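Chintase (Rhizomucor miehei, PDB 5YUQ) catalyses the hydrolysis of chitin as a family 18 glycoside hydrolase, probably acting on chains held in a tunnel-shaped active site. Local coordinates at residues A28-T33 with I60-G65; L102-E107 with K130-L135; A126-L131 with D167-T172. All blocks are in the same frame, centred on the assembly; numbering follows the deposited sequence.

Contact 1: residues A28-T33 with I60-G65; sequences AFAEPT and ISLSVG
Ala-30 is held at both backbone ends by strand 60-65: its N donates to Ser-63 O at 2.8 Å, and its O accepts from Gly-65 N, also at 2.8 Å. By bonding to the residues that flank Val-64, it forms a regular parallel pair, with angles at the hydrogens of 164° and 158°. A CA-H...O contact supplements them, Val-64 CA lying 3.2 Å from Ala-30 O.

Apolar packing occupies the face carrying Ala-30 and Val-64. Ala-30 CB meets Leu-62 CD2 at 3.7 Å, and Pro-32 CG rests 3.6 Å from Val-64 CG1; helices 73-78 and 80-97 pack against Pro-32 and Val-64.

The aromatic contact involves Phe-29, which follows a cis peptide bond. Ala-28 CB sits over the centre of one ring face, while Ser-63 OG approaches the ring edge near its plane, 3.3 Å from CE1. With OG anti to the backbone N (chi1 -171°), Ser-63 also hydrogen-bonds Asn-103.

A water donates to both Glu-31 OE2 and Gly-65 O, the latter at 2.7 Å; Thr-68 is a second partner of the carboxylate.

Ser-63, Val-64 and Gly-65 fit the SxGG motif of family 18. At the backbone angles of Gly-65, a CB would jam against Val-64 O. The chemistry thus divides the strand pair into an apolar face turned to the helices and a face bearing Ser-63 with polar neighbours.

Contact 2: residues L102-E107 with K130-L135; sequences LNLDWE and KLFKAL
Leu-104 and Phe-132 meet where strand 102-105 and helix 130-135 run nearly antiparallel, their directions 169° apart and their axes 11.3 Å apart at closest approach. No hydrogen bond crosses this gap; side chains alone make the contact. Leu-104 carries it, and its CD1 is the common point of three neighbours. Phe-132 reaches it tip to tip, and the methyl lies over one ring face, displaced toward the rim, in a CH-pi contact: CD1 is 3.5 Å from Phe-132 CZ and 3.8 Å from the ring centroid. The Leu-131 side chain crosses that of Leu-104 obliquely, its CD2 3.6 Å from Leu-104 CD1, and Leu-135 CD1 closes the group at 4.0 Å from the same methyl. Two residues back along the strand, on the same side, the side chains of Leu-102 and Leu-135 cross at about a right angle, Leu-102 CD1 4.2 Å from Leu-135 CD2.

The segment lies in the family 18 DxxDxDxE signature, with Asn-103 in place of the middle aspartate and Glu-107 at the position of the catalytic acid in relatives. Within the beta-alpha-beta unit 101-105, 124-139 and 144-149, Phe-132 also touches the second strand, while Leu-102 and Leu-131 lean on helix 80-97.

Contact 3: residues A126-L131 with D167-T172; sequences ANYLKL and DNWAST
Leu-129 packs over one face of the Trp-169 indole, joining two segments of the TIM barrel's outer helical layer: helix 124-139 and the short, weakly bonded helix 168-172. The short axes run in roughly the same direction, 25° apart. Leu-129 and Trp-169 slide past each other in opposite directions, so that several atoms of the leucine lie against the indole. Its CB lies 3.6 Å from CZ2 of Trp-169, near the rim of the six-membered ring, while its CD2 makes a CH-pi contact with the five-membered ring, 4.0 Å from that centroid. CG is anti to the backbone N (chi1 -180°), and both methyls lie against the indole; CD2 also comes 3.8 Å from Asn-168 CB, where the two side chains cross at about a right angle.

The far edge of the same indole is turned to Tyr-128. CH2 of Trp-169 is 3.8 Å from Tyr-128 CB, and the pair is an offset edge-to-face arrangement, the edge of the tryptophan directed at the tyrosine face with planes at 79°. Contacts here are apolar and aromatic, with no hydrogen bond between the segments.

Farther out, Tyr-128 is positioned by its hydroxyl, which hydrogen-bonds Thr-147 and the backbone N of Trp-106, a residue whose ring it also meets edge-to-face. Phe-154 touches both Trp-169 and Tyr-128. On the short helix, Thr-172 packs loosely near Leu-129, and its OG1 donates to Asn-168 O at 2.7 Å, in the carbonyl plane.

The three contacts lead outward from the barrel strands to its surface helices. Contact 1 joins strands 24-32 and 59-65 and closes along the chain before contact 2 opens; their centres are 10 Å apart, and strand 59-65 neighbours strand 101-105 through probable hydrogen bonds from Asp-105 N to Val-64 O and Asn-103 N to Leu-62 O. Contacts 2 and 3 share helix 124-139, including Lys-130 and Leu-131, with centres 8 Å apart. Contacts 1 and 3 do not touch, their centres lying about 19 Å apart. Strand 101-105, bearing most of the family signature, thus pairs with strand 59-65 at one edge while its outward leucines pack on helix 124-139.

Contact 1: residues A28-T33 with I60-G65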
loop_
_atom_site.group_PDB
_atom_site.type_symbol
_atom_site.label_atom_id
_atom_site.label_comp_id
_atom_site.label_asym_id
_atom_site.label_seq_id
_atom_site.Cartn_x
_atom_site.Cartn_y
_atom_site.Cartn_z
ATOM N N ALA A 28 8.007 5.119 -6.188
ATOM C CA ALA A 28 6.828 4.679 -6.937
ATOM C C ALA A 28 6.447 5.704 -8.007
ATOM O O ALA A 28 6.450 6.892 -7.711
ATOM C CB ALA A 28 5.670 4.506 -5.966
ATOM N N PHE A 29 6.110 5.293 -9.235
ATOM C CA PHE A 29 6.152 3.921 -9.737
ATOM C C PHE A 29 6.792 3.916 -11.121
ATOM O O PHE A 29 6.647 4.877 -11.884
ATOM C CB PHE A 29 4.727 3.380 -9.953
ATOM C CG PHE A 29 3.994 3.024 -8.687
ATOM C CD1 PHE A 29 4.376 1.914 -7.940
ATOM C CD2 PHE A 29 2.902 3.772 -8.269
ATOM C CE1 PHE A 29 3.697 1.585 -6.777
ATOM C CE2 PHE A 29 2.219 3.450 -7.112
ATOM C CZ PHE A 29 2.621 2.354 -6.359
ATOM N N ALA A 30 7.465 2.825 -11.466
ATOM C CA ALA A 30 7.767 2.539 -12.861
ATOM C C ALA A 30 6.641 1.632 -13.334
ATOM O O ALA A 30 6.309 0.661 -12.658
ATOM C CB ALA A 30 9.104 1.844 -12.987
ATOM N N GLU A 31 6.038 1.954 -14.476
ATOM C CA GLU A 31 4.890 1.195 -14.970
ATOM C C GLU A 31 5.268 0.401 -16.212
ATOM O O GLU A 31 5.666 0.973 -17.224
ATOM C CB GLU A 31 3.731 2.148 -15.289
ATOM C CG GLU A 31 3.217 2.932 -14.086
ATOM C CD GLU A 31 1.940 3.704 -14.388
ATOM O OE1 GLU A 31 1.713 4.070 -15.560
ATOM O OE2 GLU A 31 1.150 3.928 -13.451
ATOM N N PRO A 32 5.142 -0.930 -16.146
ATOM C CA PRO A 32 5.467 -1.726 -17.330
ATOM C C PRO A 32 4.518 -1.421 -18.480
ATOM O O PRO A 32 3.302 -1.378 -18.284
ATOM C CB PRO A 32 5.277 -3.175 -16.850
ATOM C CG PRO A 32 5.407 -3.102 -15.353
ATOM C CD PRO A 32 4.805 -1.769 -14.984
ATOM N N THR A 33 5.076 -1.200 -19.666
ATOM C CA THR A 33 4.268 -0.975 -20.856
ATOM C C THR A 33 3.937 -2.297 -21.532
ATOM O O THR A 33 4.413 -3.360 -21.117
ATOM C CB THR A 33 4.997 -0.079 -21.877
ATOM O OG1 THR A 33 6.136 -0.773 -22.398
ATOM C CG2 THR A 33 5.445 1.213 -21.227
ATOM N N ILE A 60 17.690 2.225 -1.604
ATOM C CA ILE A 60 16.542 2.660 -2.394
ATOM C C ILE A 60 16.135 1.599 -3.405
ATOM O O ILE A 60 16.972 1.046 -4.119
ATOM C CB ILE A 60 16.791 4.039 -3.079
ATOM C CG1 ILE A 60 15.616 4.420 -3.990
ATOM C CG2 ILE A 60 18.096 4.034 -3.864
ATOM C CD1 ILE A 60 15.566 5.919 -4.316
ATOM N N SER A 61 14.842 1.299 -3.440
ATOM C CA SER A 61 14.282 0.386 -4.418
ATOM C C SER A 61 13.336 1.136 -5.328
ATOM O O SER A 61 12.728 2.117 -4.922
ATOM C CB SER A 61 13.482 -0.720 -3.733
ATOM O OG SER A 61 14.320 -1.545 -2.946
ATOM N N LEU A 62 13.203 0.660 -6.558
ATOM C CA LEU A 62 12.171 1.148 -7.457
ATOM C C LEU A 62 10.964 0.231 -7.356
ATOM O O LEU A 62 11.108 -0.997 -7.406
ATOM C CB LEU A 62 12.685 1.155 -8.894
ATOM C CG LEU A 62 11.711 1.592 -9.985
ATOM C CD1 LEU A 62 11.288 3.035 -9.778
ATOM C CD2 LEU A 62 12.357 1.391 -11.346
ATOM N N SER A 63 9.789 0.830 -7.187
ATOM C CA SER A 63 8.542 0.080 -7.196
ATOM C C SER A 63 7.995 0.028 -8.608
ATOM O O SER A 63 7.848 1.061 -9.269
ATOM C CB SER A 63 7.515 0.698 -6.250
ATOM O OG SER A 63 6.386 -0.160 -6.116
ATOM N N VAL A 64 7.684 -1.186 -9.052
ATOM C CA VAL A 64 7.234 -1.434 -10.411
ATOM C C VAL A 64 5.788 -1.905 -10.373
ATOM O O VAL A 64 5.473 -2.913 -9.733
ATOM C CB VAL A 64 8.113 -2.526 -11.075
ATOM C CG1 VAL A 64 7.596 -2.877 -12.467
ATOM C CG2 VAL A 64 9.562 -2.068 -11.134
ATOM N N GLY A 65 4.904 -1.177 -11.047
ATOM C CA GLY A 65 3.496 -1.537 -11.053
ATOM C C GLY A 65 2.666 -0.426 -10.451
ATOM O O GLY A 65 2.697 0.706 -10.937
HETATM O O HOH W 1 1.246 3.003 -11.108
#

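Contact 2: residues L102-E107 with K130-L135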
loop_
_atom_site.group_PDB
_atom_site.type_symbol
_atom_site.label_atom_id
_atom_site.label_comp_id
_atom_site.label_asym_id
_atom_site.label_seq_id
_atom_site.Cartn_x
_atom_site.Cartn_y
_atom_site.Cartn_z
ATOM N N LEU A 102 14.304 -3.929 -6.207
ATOM C CA LEU A 102 13.068 -3.761 -6.948
ATOM C C LEU A 102 11.926 -4.224 -6.071
ATOM O O LEU A 102 11.995 -5.290 -5.465
ATOM C CB LEU A 102 13.084 -4.590 -8.231
ATOM C CG LEU A 102 14.029 -4.138 -9.342
ATOM C CD1 LEU A 102 14.134 -5.234 -10.413
ATOM C CD2 LEU A 102 13.548 -2.825 -9.947
ATOM N N ASN A 103 10.888 -3.401 -6.009
ATOM C CA ASN A 103 9.677 -3.704 -5.273
ATOM C C ASN A 103 8.571 -3.917 -6.298
ATOM O O ASN A 103 8.162 -2.977 -6.967
ATOM C CB ASN A 103 9.340 -2.517 -4.351
ATOM C CG ASN A 103 7.980 -2.656 -3.677
ATOM O OD1 ASN A 103 7.020 -1.969 -4.031
ATOM N ND2 ASN A 103 7.905 -3.527 -2.678
ATOM N N LEU A 104 8.084 -5.145 -6.441
ATOM C CA LEU A 104 7.078 -5.421 -7.462
ATOM C C LEU A 104 5.688 -5.253 -6.862
ATOM O O LEU A 104 5.379 -5.838 -5.829
ATOM C CB LEU A 104 7.274 -6.812 -8.080
ATOM C CG LEU A 104 8.666 -7.029 -8.688
ATOM C CD1 LEU A 104 8.707 -8.327 -9.499
ATOM C CD2 LEU A 104 9.113 -5.839 -9.527
ATOM N N ASP A 105 4.875 -4.405 -7.491
ATOM C CA ASP A 105 3.566 -4.021 -6.967
ATOM C C ASP A 105 2.478 -4.303 -8.001
ATOM O O ASP A 105 1.745 -3.421 -8.436
ATOM C CB ASP A 105 3.594 -2.533 -6.573
ATOM C CG ASP A 105 2.384 -2.098 -5.773
ATOM O OD1 ASP A 105 1.567 -2.944 -5.344
ATOM O OD2 ASP A 105 2.238 -0.877 -5.556
ATOM N N TRP A 106 2.386 -5.559 -8.396
ATOM C CA TRP A 106 1.328 -6.013 -9.278
ATOM C C TRP A 106 0.024 -6.067 -8.491
ATOM O O TRP A 106 -0.093 -6.804 -7.506
ATOM C CB TRP A 106 1.709 -7.406 -9.778
ATOM C CG TRP A 106 0.779 -8.050 -10.764
ATOM C CD1 TRP A 106 -0.427 -7.585 -11.204
ATOM C CD2 TRP A 106 1.001 -9.293 -11.436
ATOM N NE1 TRP A 106 -0.972 -8.472 -12.111
ATOM C CE2 TRP A 106 -0.112 -9.528 -12.265
ATOM C CE3 TRP A 106 2.039 -10.230 -11.414
ATOM C CZ2 TRP A 106 -0.213 -10.653 -13.075
ATOM C CZ3 TRP A 106 1.937 -11.354 -12.211
ATOM C CH2 TRP A 106 0.818 -11.555 -13.034
ATOM N N GLU A 107 -0.950 -5.278 -8.928
ATOM C CA GLU A 107 -2.240 -5.212 -8.263
ATOM C C GLU A 107 -3.327 -5.630 -9.259
ATOM O O GLU A 107 -3.908 -4.761 -9.902
ATOM C CB GLU A 107 -2.498 -3.790 -7.733
ATOM C CG GLU A 107 -1.429 -3.316 -6.743
ATOM C CD GLU A 107 -1.735 -1.958 -6.123
ATOM O OE1 GLU A 107 -2.770 -1.346 -6.460
ATOM O OE2 GLU A 107 -0.937 -1.504 -5.279
ATOM N N LYS A 130 8.146 -16.897 -10.984
ATOM C CA LYS A 130 9.141 -17.108 -12.030
ATOM C C LYS A 130 9.903 -15.815 -12.293
ATOM O O LYS A 130 11.117 -15.828 -12.473
ATOM C CB LYS A 130 8.487 -17.599 -13.317
ATOM C CG LYS A 130 9.432 -18.416 -14.166
ATOM C CD LYS A 130 8.728 -19.039 -15.359
ATOM C CE LYS A 130 9.688 -19.962 -16.114
ATOM N NZ LYS A 130 9.248 -20.268 -17.512
ATOM N N LEU A 131 9.183 -14.704 -12.301
ATOM C CA LEU A 131 9.814 -13.403 -12.478
ATOM C C LEU A 131 10.815 -13.102 -11.371
ATOM O O LEU A 131 11.931 -12.671 -11.647
ATOM C CB LEU A 131 8.750 -12.309 -12.548
ATOM C CG LEU A 131 9.261 -10.867 -12.578
ATOM C CD1 LEU A 131 10.170 -10.652 -13.771
ATOM C CD2 LEU A 131 8.067 -9.935 -12.633
ATOM N N PHE A 132 10.434 -13.324 -10.117
ATOM C CA PHE A 132 11.363 -13.068 -9.026
ATOM C C PHE A 132 12.582 -13.973 -9.100
ATOM O O PHE A 132 13.698 -13.548 -8.805
ATOM C CB PHE A 132 10.673 -13.225 -7.676
ATOM C CG PHE A 132 10.001 -11.976 -7.199
ATOM C CD1 PHE A 132 10.751 -10.890 -6.782
ATOM C CD2 PHE A 132 8.621 -11.895 -7.159
ATOM C CE1 PHE A 132 10.132 -9.727 -6.329
ATOM C CE2 PHE A 132 7.990 -10.735 -6.703
ATOM C CZ PHE A 132 8.757 -9.651 -6.283
ATOM N N LYS A 133 12.371 -15.221 -9.494
ATOM C CA LYS A 133 13.498 -16.133 -9.644
ATOM C C LYS A 133 14.455 -15.671 -10.724
ATOM O O LYS A 133 15.670 -15.753 -10.558
ATOM C CB LYS A 133 13.018 -17.543 -9.969
ATOM C CG LYS A 133 12.291 -18.211 -8.831
ATOM C CD LYS A 133 11.943 -19.635 -9.232
ATOM C CE LYS A 133 11.225 -20.374 -8.133
ATOM N NZ LYS A 133 10.722 -21.679 -8.660
ATOM N N ALA A 134 13.906 -15.204 -11.837
ATOM C CA ALA A 134 14.737 -14.686 -12.917
ATOM C C ALA A 134 15.516 -13.454 -12.462
ATOM O O ALA A 134 16.698 -13.309 -12.768
ATOM C CB ALA A 134 13.887 -14.357 -14.122
ATOM N N LEU A 135 14.850 -12.562 -11.730
ATOM C CA LEU A 135 15.532 -11.375 -11.221
ATOM C C LEU A 135 16.609 -11.748 -10.217
ATOM O O LEU A 135 17.701 -11.185 -10.236
ATOM C CB LEU A 135 14.542 -10.396 -10.587
ATOM C CG LEU A 135 13.519 -9.803 -11.552
ATOM C CD1 LEU A 135 12.442 -9.077 -10.790
ATOM C CD2 LEU A 135 14.211 -8.858 -12.509
#

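Contact 3: residues A126-L131 with D167-T172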
loop_
_atom_site.group_PDB
_atom_site.type_symbol
_atom_site.label_atom_id
_atom_site.label_comp_id
_atom_site.label_asym_id
_atom_site.label_seq_id
_atom_site.Cartn_x
_atom_site.Cartn_y
_atom_site.Cartn_z
ATOM N N ALA A 126 2.130 -18.107 -10.268
ATOM C CA ALA A 126 3.309 -18.917 -10.573
ATOM C C ALA A 126 4.297 -18.115 -11.425
ATOM O O ALA A 126 5.514 -18.206 -11.243
ATOM C CB ALA A 126 2.900 -20.198 -11.296
ATOM N N ASN A 127 3.760 -17.337 -12.363
ATOM C CA ASN A 127 4.595 -16.552 -13.265
ATOM C C ASN A 127 5.272 -15.400 -12.540
ATOM O O ASN A 127 6.389 -15.013 -12.881
ATOM C CB ASN A 127 3.765 -16.018 -14.439
ATOM C CG ASN A 127 3.364 -17.112 -15.413
ATOM O OD1 ASN A 127 3.937 -18.207 -15.412
ATOM N ND2 ASN A 127 2.391 -16.813 -16.260
ATOM N N TYR A 128 4.584 -14.854 -11.542
ATOM C CA TYR A 128 5.147 -13.808 -10.696
ATOM C C TYR A 128 6.371 -14.349 -9.981
ATOM O O TYR A 128 7.412 -13.699 -9.923
ATOM C CB TYR A 128 4.115 -13.398 -9.651
ATOM C CG TYR A 128 4.184 -11.993 -9.102
ATOM C CD1 TYR A 128 5.086 -11.047 -9.579
ATOM C CD2 TYR A 128 3.315 -11.617 -8.093
ATOM C CE1 TYR A 128 5.094 -9.738 -9.053
ATOM C CE2 TYR A 128 3.315 -10.328 -7.566
ATOM C CZ TYR A 128 4.212 -9.404 -8.042
ATOM O OH TYR A 128 4.183 -8.141 -7.506
ATOM N N LEU A 129 6.252 -15.556 -9.433
ATOM C CA LEU A 129 7.396 -16.185 -8.782
ATOM C C LEU A 129 8.512 -16.448 -9.785
ATOM O O LEU A 129 9.685 -16.221 -9.482
ATOM C CB LEU A 129 6.985 -17.479 -8.071
ATOM C CG LEU A 129 8.128 -18.209 -7.354
ATOM C CD1 LEU A 129 8.849 -17.253 -6.412
ATOM C CD2 LEU A 129 7.576 -19.393 -6.593
ATOM N N LYS A 130 8.146 -16.897 -10.984
ATOM C CA LYS A 130 9.141 -17.108 -12.030
ATOM C C LYS A 130 9.903 -15.815 -12.293
ATOM O O LYS A 130 11.117 -15.828 -12.473
ATOM C CB LYS A 130 8.487 -17.599 -13.317
ATOM C CG LYS A 130 9.432 -18.416 -14.166
ATOM C CD LYS A 130 8.728 -19.039 -15.359
ATOM C CE LYS A 130 9.688 -19.962 -16.114
ATOM N NZ LYS A 130 9.248 -20.268 -17.512
ATOM N N LEU A 131 9.183 -14.704 -12.301
ATOM C CA LEU A 131 9.814 -13.403 -12.478
ATOM C C LEU A 131 10.815 -13.102 -11.371
ATOM O O LEU A 131 11.931 -12.671 -11.647
ATOM C CB LEU A 131 8.750 -12.309 -12.548
ATOM C CG LEU A 131 9.261 -10.867 -12.578
ATOM C CD1 LEU A 131 10.170 -10.652 -13.771
ATOM C CD2 LEU A 131 8.067 -9.935 -12.633
ATOM N N ASP A 167 7.041 -22.898 -1.512
ATOM C CA ASP A 167 8.008 -22.387 -0.542
ATOM C C ASP A 167 9.180 -21.673 -1.198
ATOM O O ASP A 167 10.031 -21.112 -0.518
ATOM C CB ASP A 167 8.403 -23.409 0.551
ATOM C CG ASP A 167 9.320 -24.517 0.065
ATOM O OD1 ASP A 167 9.989 -24.388 -0.984
ATOM O OD2 ASP A 167 9.391 -25.534 0.790
ATOM N N ASN A 168 9.195 -21.657 -2.527
ATOM C CA ASN A 168 10.161 -20.833 -3.231
ATOM C C ASN A 168 9.818 -19.351 -3.164
ATOM O O ASN A 168 10.655 -18.509 -3.476
ATOM C CB ASN A 168 10.309 -21.286 -4.678
ATOM C CG ASN A 168 11.124 -22.555 -4.798
ATOM O OD1 ASN A 168 12.347 -22.503 -4.919
ATOM N ND2 ASN A 168 10.454 -23.702 -4.743
ATOM N N TRP A 169 8.598 -19.023 -2.756
ATOM C CA TRP A 169 8.282 -17.616 -2.519
ATOM C C TRP A 169 9.172 -17.081 -1.409
ATOM O O TRP A 169 9.892 -16.108 -1.594
ATOM C CB TRP A 169 6.798 -17.432 -2.175
ATOM C CG TRP A 169 5.938 -17.251 -3.386
ATOM C CD1 TRP A 169 5.056 -18.151 -3.917
ATOM C CD2 TRP A 169 5.873 -16.084 -4.210
ATOM N NE1 TRP A 169 4.452 -17.613 -5.034
ATOM C CE2 TRP A 169 4.929 -16.343 -5.230
ATOM C CE3 TRP A 169 6.523 -14.847 -4.190
ATOM C CZ2 TRP A 169 4.625 -15.409 -6.220
ATOM C CZ3 TRP A 169 6.212 -13.912 -5.164
ATOM C CH2 TRP A 169 5.277 -14.201 -6.174
ATOM N N ALA A 170 9.131 -17.735 -0.256
ATOM C CA ALA A 170 9.893 -17.268 0.895
ATOM C C ALA A 170 11.400 -17.377 0.655
ATOM O O ALA A 170 12.169 -16.561 1.156
ATOM C CB ALA A 170 9.490 -18.041 2.150
ATOM N N SER A 171 11.835 -18.369 -0.118
ATOM C CA SER A 171 13.273 -18.521 -0.328
ATOM C C SER A 171 13.855 -17.601 -1.402
ATOM O O SER A 171 15.074 -17.488 -1.533
ATOM C CB SER A 171 13.641 -19.979 -0.618
ATOM O OG SER A 171 13.145 -20.388 -1.880
ATOM N N THR A 172 12.990 -16.919 -2.147
ATOM C CA THR A 172 13.454 -16.086 -3.254
ATOM C C THR A 172 13.266 -14.614 -2.957
ATOM O O THR A 172 14.137 -13.799 -3.251
ATOM C CB THR A 172 12.692 -16.411 -4.556
ATOM O OG1 THR A 172 12.836 -17.807 -4.852
ATOM C CG2 THR A 172 13.241 -15.598 -5.724
#